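Long-range contact in lectin (Lotus tetragonolobus, PDB 2EIG), which probably binds L-fucose-containing glycans as a seed lectin of the legume family, a metalloprotein carrying manganese and calcium ions and associating as a tetramer: residues F68-P78 with V149-S157. Numbering follows the deposited sequence.
Sequences FIVSNVQRYPP and VNWNRVSGS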
ATOM      1  N   PHE A  68     -12.714   5.439 -23.909  1.00 18.44           N
ATOM      2  CA  PHE A  68     -12.280   6.640 -24.598  1.00 19.62           C
ATOM      3  C   PHE A  68     -11.337   6.250 -25.735  1.00 20.44           C
ATOM      4  O   PHE A  68     -10.777   5.158 -25.754  1.00 20.56           O
ATOM      5  CB  PHE A  68     -11.620   7.626 -23.631  1.00 18.24           C
ATOM      6  CG  PHE A  68     -10.260   7.185 -23.159  1.00 17.90           C
ATOM      7  CD1 PHE A  68      -9.099   7.639 -23.822  1.00 19.02           C
ATOM      8  CD2 PHE A  68     -10.136   6.322 -22.076  1.00 17.08           C
ATOM      9  CE1 PHE A  68      -7.819   7.210 -23.410  1.00 21.03           C
ATOM     10  CE2 PHE A  68      -8.829   5.874 -21.610  1.00 13.70           C
ATOM     11  CZ  PHE A  68      -7.686   6.339 -22.307  1.00 19.12           C
ATOM     12  N   ILE A  69     -11.191   7.137 -26.698  1.00 20.71           N
ATOM     13  CA  ILE A  69     -10.168   6.954 -27.694  1.00 22.38           C
ATOM     14  C   ILE A  69      -9.461   8.325 -27.862  1.00 20.66           C
ATOM     15  O   ILE A  69     -10.117   9.367 -27.883  1.00 20.08           O
ATOM     16  CB  ILE A  69     -10.746   6.474 -29.039  1.00 21.47           C
ATOM     17  CG1 ILE A  69     -11.167   4.975 -29.018  1.00 26.42           C
ATOM     18  CG2 ILE A  69      -9.753   6.648 -30.045  1.00 25.75           C
ATOM     19  CD1 ILE A  69     -11.984   4.306 -30.344  1.00 25.39           C
ATOM     20  N   VAL A  70      -8.131   8.301 -27.971  1.00 20.08           N
ATOM     21  CA  VAL A  70      -7.361   9.466 -28.420  1.00 18.55           C
ATOM     22  C   VAL A  70      -6.933   9.283 -29.864  1.00 18.50           C
ATOM     23  O   VAL A  70      -6.550   8.177 -30.276  1.00 17.66           O
ATOM     24  CB  VAL A  70      -6.150   9.816 -27.473  1.00 19.32           C
ATOM     25  CG1 VAL A  70      -6.659   9.952 -26.021  1.00 18.31           C
ATOM     26  CG2 VAL A  70      -5.029   8.767 -27.550  1.00 17.10           C
ATOM     27  N   SER A  71      -7.047  10.356 -30.642  1.00 17.85           N
ATOM     28  CA  SER A  71      -6.840  10.273 -32.085  1.00 18.63           C
ATOM     29  C   SER A  71      -5.941  11.360 -32.568  1.00 19.07           C
ATOM     30  O   SER A  71      -6.083  12.528 -32.164  1.00 16.98           O
ATOM     31  CB  SER A  71      -8.168  10.343 -32.834  1.00 19.30           C
ATOM     32  OG  SER A  71      -8.961   9.272 -32.430  1.00 18.87           O
ATOM     33  N   ASN A  72      -5.030  10.965 -33.454  1.00 20.82           N
ATOM     34  CA  ASN A  72      -4.142  11.922 -34.149  1.00 21.29           C
ATOM     35  C   ASN A  72      -4.931  12.916 -35.000  1.00 21.03           C
ATOM     36  O   ASN A  72      -5.995  12.606 -35.468  1.00 20.49           O
ATOM     37  CB  ASN A  72      -3.176  11.178 -35.082  1.00 22.12           C
ATOM     38  CG  ASN A  72      -2.173  10.344 -34.348  1.00 24.23           C
ATOM     39  OD1 ASN A  72      -2.170  10.292 -33.122  1.00 19.79           O
ATOM     40  ND2 ASN A  72      -1.307   9.646 -35.114  1.00 27.17           N
ATOM     41  N   VAL A  73      -4.401  14.115 -35.164  1.00 21.17           N
ATOM     42  CA  VAL A  73      -5.009  15.137 -35.981  1.00 22.35           C
ATOM     43  C   VAL A  73      -3.948  15.631 -36.968  1.00 23.63           C
ATOM     44  O   VAL A  73      -2.824  15.945 -36.563  1.00 23.00           O
ATOM     45  CB  VAL A  73      -5.416  16.404 -35.163  1.00 21.69           C
ATOM     46  CG1 VAL A  73      -6.127  17.431 -36.069  1.00 21.94           C
ATOM     47  CG2 VAL A  73      -6.272  16.065 -33.974  1.00 22.36           C
ATOM     48  N   GLN A  74      -4.148  15.528 -38.270  1.00 26.47           N
ATOM     49  CA  GLN A  74      -3.976  14.309 -38.964  1.00 28.82           C
ATOM     50  C   GLN A  74      -2.416  14.223 -38.925  1.00 28.37           C
ATOM     51  O   GLN A  74      -1.891  13.237 -38.440  1.00 29.94           O
ATOM     52  CB  GLN A  74      -4.581  14.366 -40.394  1.00 30.06           C
ATOM     53  CG  GLN A  74      -6.133  14.038 -40.438  1.00 35.15           C
ATOM     54  CD  GLN A  74      -7.050  15.192 -39.880  1.00 39.41           C
ATOM     55  OE1 GLN A  74      -7.832  14.980 -38.924  1.00 37.35           O
ATOM     56  NE2 GLN A  74      -6.969  16.412 -40.512  1.00 40.13           N
ATOM     57  N   ARG A  75      -1.667  15.270 -39.299  1.00 28.71           N
ATOM     58  CA  ARG A  75      -0.158  15.153 -39.212  1.00 28.35           C
ATOM     59  C   ARG A  75       0.516  15.703 -37.941  1.00 27.62           C
ATOM     60  O   ARG A  75       1.725  15.517 -37.738  1.00 27.08           O
ATOM     61  CB  ARG A  75       0.580  15.648 -40.505  1.00 29.15           C
ATOM     62  CG  ARG A  75       0.853  17.175 -40.582  1.00 32.03           C
ATOM     63  CD  ARG A  75      -0.289  17.956 -39.840  1.00 37.89           C
ATOM     64  NE  ARG A  75      -0.495  19.310 -40.305  1.00 43.75           N
ATOM     65  CZ  ARG A  75      -1.689  19.899 -40.378  1.00 48.39           C
ATOM     66  NH1 ARG A  75      -1.795  21.156 -40.841  1.00 48.95           N
ATOM     67  NH2 ARG A  75      -2.788  19.228 -40.006  1.00 50.37           N
ATOM     68  N   TYR A  76      -0.247  16.385 -37.083  1.00 27.26           N
ATOM     69  CA  TYR A  76       0.341  17.002 -35.892  1.00 25.76           C
ATOM     70  C   TYR A  76       0.819  15.935 -34.907  1.00 25.34           C
ATOM     71  O   TYR A  76       0.212  14.848 -34.794  1.00 24.55           O
ATOM     72  CB  TYR A  76      -0.626  17.945 -35.189  1.00 26.15           C
ATOM     73  CG  TYR A  76      -1.135  19.119 -35.986  1.00 27.43           C
ATOM     74  CD1 TYR A  76      -2.489  19.195 -36.345  1.00 28.05           C
ATOM     75  CD2 TYR A  76      -0.305  20.177 -36.332  1.00 26.20           C
ATOM     76  CE1 TYR A  76      -2.994  20.270 -37.054  1.00 28.92           C
ATOM     77  CE2 TYR A  76      -0.805  21.267 -37.078  1.00 28.02           C
ATOM     78  CZ  TYR A  76      -2.154  21.313 -37.417  1.00 27.85           C
ATOM     79  OH  TYR A  76      -2.676  22.391 -38.116  1.00 27.72           O
ATOM     80  N   PRO A  77       1.912  16.237 -34.173  1.00 23.77           N
ATOM     81  CA  PRO A  77       2.272  15.261 -33.145  1.00 22.89           C
ATOM     82  C   PRO A  77       1.236  15.316 -31.961  1.00 20.85           C
ATOM     83  O   PRO A  77       0.572  16.328 -31.768  1.00 19.05           O
ATOM     84  CB  PRO A  77       3.714  15.659 -32.753  1.00 23.48           C
ATOM     85  CG  PRO A  77       3.854  17.104 -33.104  1.00 23.81           C
ATOM     86  CD  PRO A  77       2.801  17.419 -34.186  1.00 24.91           C
ATOM     87  N   PRO A  78       1.043  14.200 -31.241  1.00 20.58           N
ATOM     88  CA  PRO A  78       0.003  14.263 -30.196  1.00 20.07           C
ATOM     89  C   PRO A  78       0.388  15.076 -28.952  1.00 19.44           C
ATOM     90  O   PRO A  78       1.554  15.016 -28.471  1.00 18.71           O
ATOM     91  CB  PRO A  78      -0.204  12.806 -29.782  1.00 20.00           C
ATOM     92  CG  PRO A  78       0.940  12.046 -30.304  1.00 22.07           C
ATOM     93  CD  PRO A  78       1.716  12.893 -31.295  1.00 20.71           C
ATOM     94  N   VAL A 149       3.065   4.474 -15.754  1.00 20.95           N
ATOM     95  CA  VAL A 149       3.355   3.283 -16.475  1.00 21.36           C
ATOM     96  C   VAL A 149       3.379   3.698 -17.911  1.00 21.20           C
ATOM     97  O   VAL A 149       2.710   4.662 -18.304  1.00 21.07           O
ATOM     98  CB  VAL A 149       2.303   2.180 -16.168  1.00 21.47           C
ATOM     99  CG1 VAL A 149       0.899   2.545 -16.700  1.00 19.75           C
ATOM    100  CG2 VAL A 149       2.737   0.868 -16.743  1.00 25.91           C
ATOM    101  N   ASN A 150       4.120   2.984 -18.731  1.00 20.45           N
ATOM    102  CA  ASN A 150       4.150   3.364 -20.121  1.00 21.50           C
ATOM    103  C   ASN A 150       2.838   2.941 -20.837  1.00 21.03           C
ATOM    104  O   ASN A 150       2.184   1.931 -20.483  1.00 20.61           O
ATOM    105  CB  ASN A 150       5.468   2.881 -20.768  1.00 23.30           C
ATOM    106  CG  ASN A 150       5.251   2.248 -22.048  1.00 29.27           C
ATOM    107  OD1 ASN A 150       4.890   1.063 -22.107  1.00 36.88           O
ATOM    108  ND2 ASN A 150       5.453   3.013 -23.136  1.00 33.56           N
ATOM    109  N   TRP A 151       2.434   3.766 -21.800  1.00 19.05           N
ATOM    110  CA  TRP A 151       1.170   3.625 -22.486  1.00 18.36           C
ATOM    111  C   TRP A 151       1.437   3.548 -24.000  1.00 18.69           C
ATOM    112  O   TRP A 151       2.012   4.454 -24.571  1.00 17.45           O
ATOM    113  CB  TRP A 151       0.217   4.791 -22.134  1.00 17.66           C
ATOM    114  CG  TRP A 151      -1.025   4.900 -22.955  1.00 15.24           C
ATOM    115  CD1 TRP A 151      -1.753   3.878 -23.466  1.00 16.19           C
ATOM    116  CD2 TRP A 151      -1.722   6.112 -23.330  1.00 16.48           C
ATOM    117  NE1 TRP A 151      -2.833   4.358 -24.163  1.00 16.49           N
ATOM    118  CE2 TRP A 151      -2.831   5.728 -24.112  1.00 18.60           C
ATOM    119  CE3 TRP A 151      -1.504   7.474 -23.092  1.00 19.32           C
ATOM    120  CZ2 TRP A 151      -3.748   6.653 -24.627  1.00 16.53           C
ATOM    121  CZ3 TRP A 151      -2.382   8.382 -23.610  1.00 17.22           C
ATOM    122  CH2 TRP A 151      -3.505   7.967 -24.381  1.00 18.39           C
ATOM    123  N   ASN A 152       1.060   2.415 -24.593  1.00 19.70           N
ATOM    124  CA  ASN A 152       1.099   2.246 -26.035  1.00 21.16           C
ATOM    125  C   ASN A 152       0.010   3.068 -26.647  1.00 19.90           C
ATOM    126  O   ASN A 152      -1.073   2.568 -26.933  1.00 20.26           O
ATOM    127  CB  ASN A 152       0.863   0.779 -26.375  1.00 21.37           C
ATOM    128  CG  ASN A 152       1.031   0.489 -27.866  1.00 26.10           C
ATOM    129  OD1 ASN A 152       1.901   1.075 -28.532  1.00 28.40           O
ATOM    130  ND2 ASN A 152       0.195  -0.430 -28.398  1.00 28.19           N
ATOM    131  N   ARG A 153       0.245   4.341 -26.859  1.00 20.65           N
ATOM    132  CA  ARG A 153      -0.908   5.136 -27.310  1.00 18.54           C
ATOM    133  C   ARG A 153      -1.142   4.759 -28.782  1.00 19.29           C
ATOM    134  O   ARG A 153      -0.202   4.778 -29.572  1.00 17.60           O
ATOM    135  CB  ARG A 153      -0.655   6.607 -27.112  1.00 17.08           C
ATOM    136  CG  ARG A 153      -1.610   7.498 -27.810  1.00 18.53           C
ATOM    137  CD  ARG A 153      -1.001   8.882 -27.919  1.00 19.20           C
ATOM    138  NE  ARG A 153      -1.886   9.843 -28.578  1.00 14.68           N
ATOM    139  CZ  ARG A 153      -2.039   9.950 -29.900  1.00 16.42           C
ATOM    140  NH1 ARG A 153      -1.424   9.131 -30.732  1.00 14.49           N
ATOM    141  NH2 ARG A 153      -2.835  10.869 -30.399  1.00 17.06           N
ATOM    142  N   VAL A 154      -2.384   4.384 -29.115  1.00 18.99           N
ATOM    143  CA  VAL A 154      -2.735   4.006 -30.501  1.00 18.51           C
ATOM    144  C   VAL A 154      -3.857   4.928 -30.924  1.00 17.73           C
ATOM    145  O   VAL A 154      -4.967   4.907 -30.368  1.00 15.90           O
ATOM    146  CB  VAL A 154      -3.134   2.456 -30.662  1.00 19.32           C
ATOM    147  CG1 VAL A 154      -3.616   2.112 -32.096  1.00 18.71           C
ATOM    148  CG2 VAL A 154      -1.970   1.513 -30.229  1.00 21.06           C
ATOM    149  N   SER A 155      -3.573   5.723 -31.936  1.00 17.89           N
ATOM    150  CA  SER A 155      -4.569   6.633 -32.490  1.00 18.34           C
ATOM    151  C   SER A 155      -5.876   5.961 -32.874  1.00 18.60           C
ATOM    152  O   SER A 155      -5.899   5.020 -33.671  1.00 18.83           O
ATOM    153  CB  SER A 155      -4.007   7.337 -33.707  1.00 18.58           C
ATOM    154  OG  SER A 155      -4.921   8.292 -34.168  1.00 15.18           O
ATOM    155  N   GLY A 156      -6.973   6.448 -32.310  1.00 18.31           N
ATOM    156  CA  GLY A 156      -8.295   5.905 -32.628  1.00 18.18           C
ATOM    157  C   GLY A 156      -8.627   4.619 -31.939  1.00 18.49           C
ATOM    158  O   GLY A 156      -9.745   4.089 -32.107  1.00 20.80           O
ATOM    159  N   SER A 157      -7.701   4.100 -31.143  1.00 18.10           N
ATOM    160  CA  SER A 157      -7.902   2.791 -30.505  1.00 18.50           C
ATOM    161  C   SER A 157      -8.677   2.920 -29.213  1.00 18.54           C
ATOM    162  O   SER A 157      -8.397   3.791 -28.409  1.00 17.03           O
ATOM    163  CB  SER A 157      -6.594   2.114 -30.199  1.00 18.08           C
ATOM    164  OG  SER A 157      -6.835   0.795 -29.717  1.00 21.55           O
TER
HETATM  165  O   HOH W   1      -6.596   5.680 -28.178  1.00 18.47           O
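V70 and R153 meet where the end of strand 61-72, in one sheet of the legume-lectin jelly roll, is flanked by the loop that leaves edge strand 147-150 of the other sheet and heads for strand 159-166. The tight part centres on V70, W151 and R153. With CG1 of V70 anti to the carbonyl carbon (chi1 -53°), CG2 falls between the backbone N and the carbonyl carbon and packs against W151 CH2 at 3.6 Å and against the extended chain of R153. F68, behind V70, reaches the same indole more loosely, and W151 NE1 is hydrogen-bonded to E159 OE1. The R153 guanidinium is gripped on two sides: P78 CB lies over one face, 3.3 Å from NH2 of R153, while the N72 amide comes in at the edge, its plane only 12° from that of the guanidinium. NH1 and NH2 of R153 both donate to N72 OD1, with 2.8 Å for NH1, and NH2 also makes a salt bridge with E214 of the adjoining strand 214-226, which should fix the group's rotation and hold its charge close to a counter-ion.

The side nearer solvent is the type II turn V154-S157, whose exposed G156 has a positive phi. Here the backbones are joined directly and through water. G156 N donates to V70 O at 2.7 Å, and the CA of S155 makes a CH···O contact with the same oxygen. At the same residue, V70 N donates to a water (3.0 Å from N to O) that bridges it to V154 O and S157 O. S155 stands at the first corner of the turn: its hydroxyl, swung anti to its backbone N (chi1 -175°), receives N72 N in an almost straight bond, 2.8 Å from N to OG.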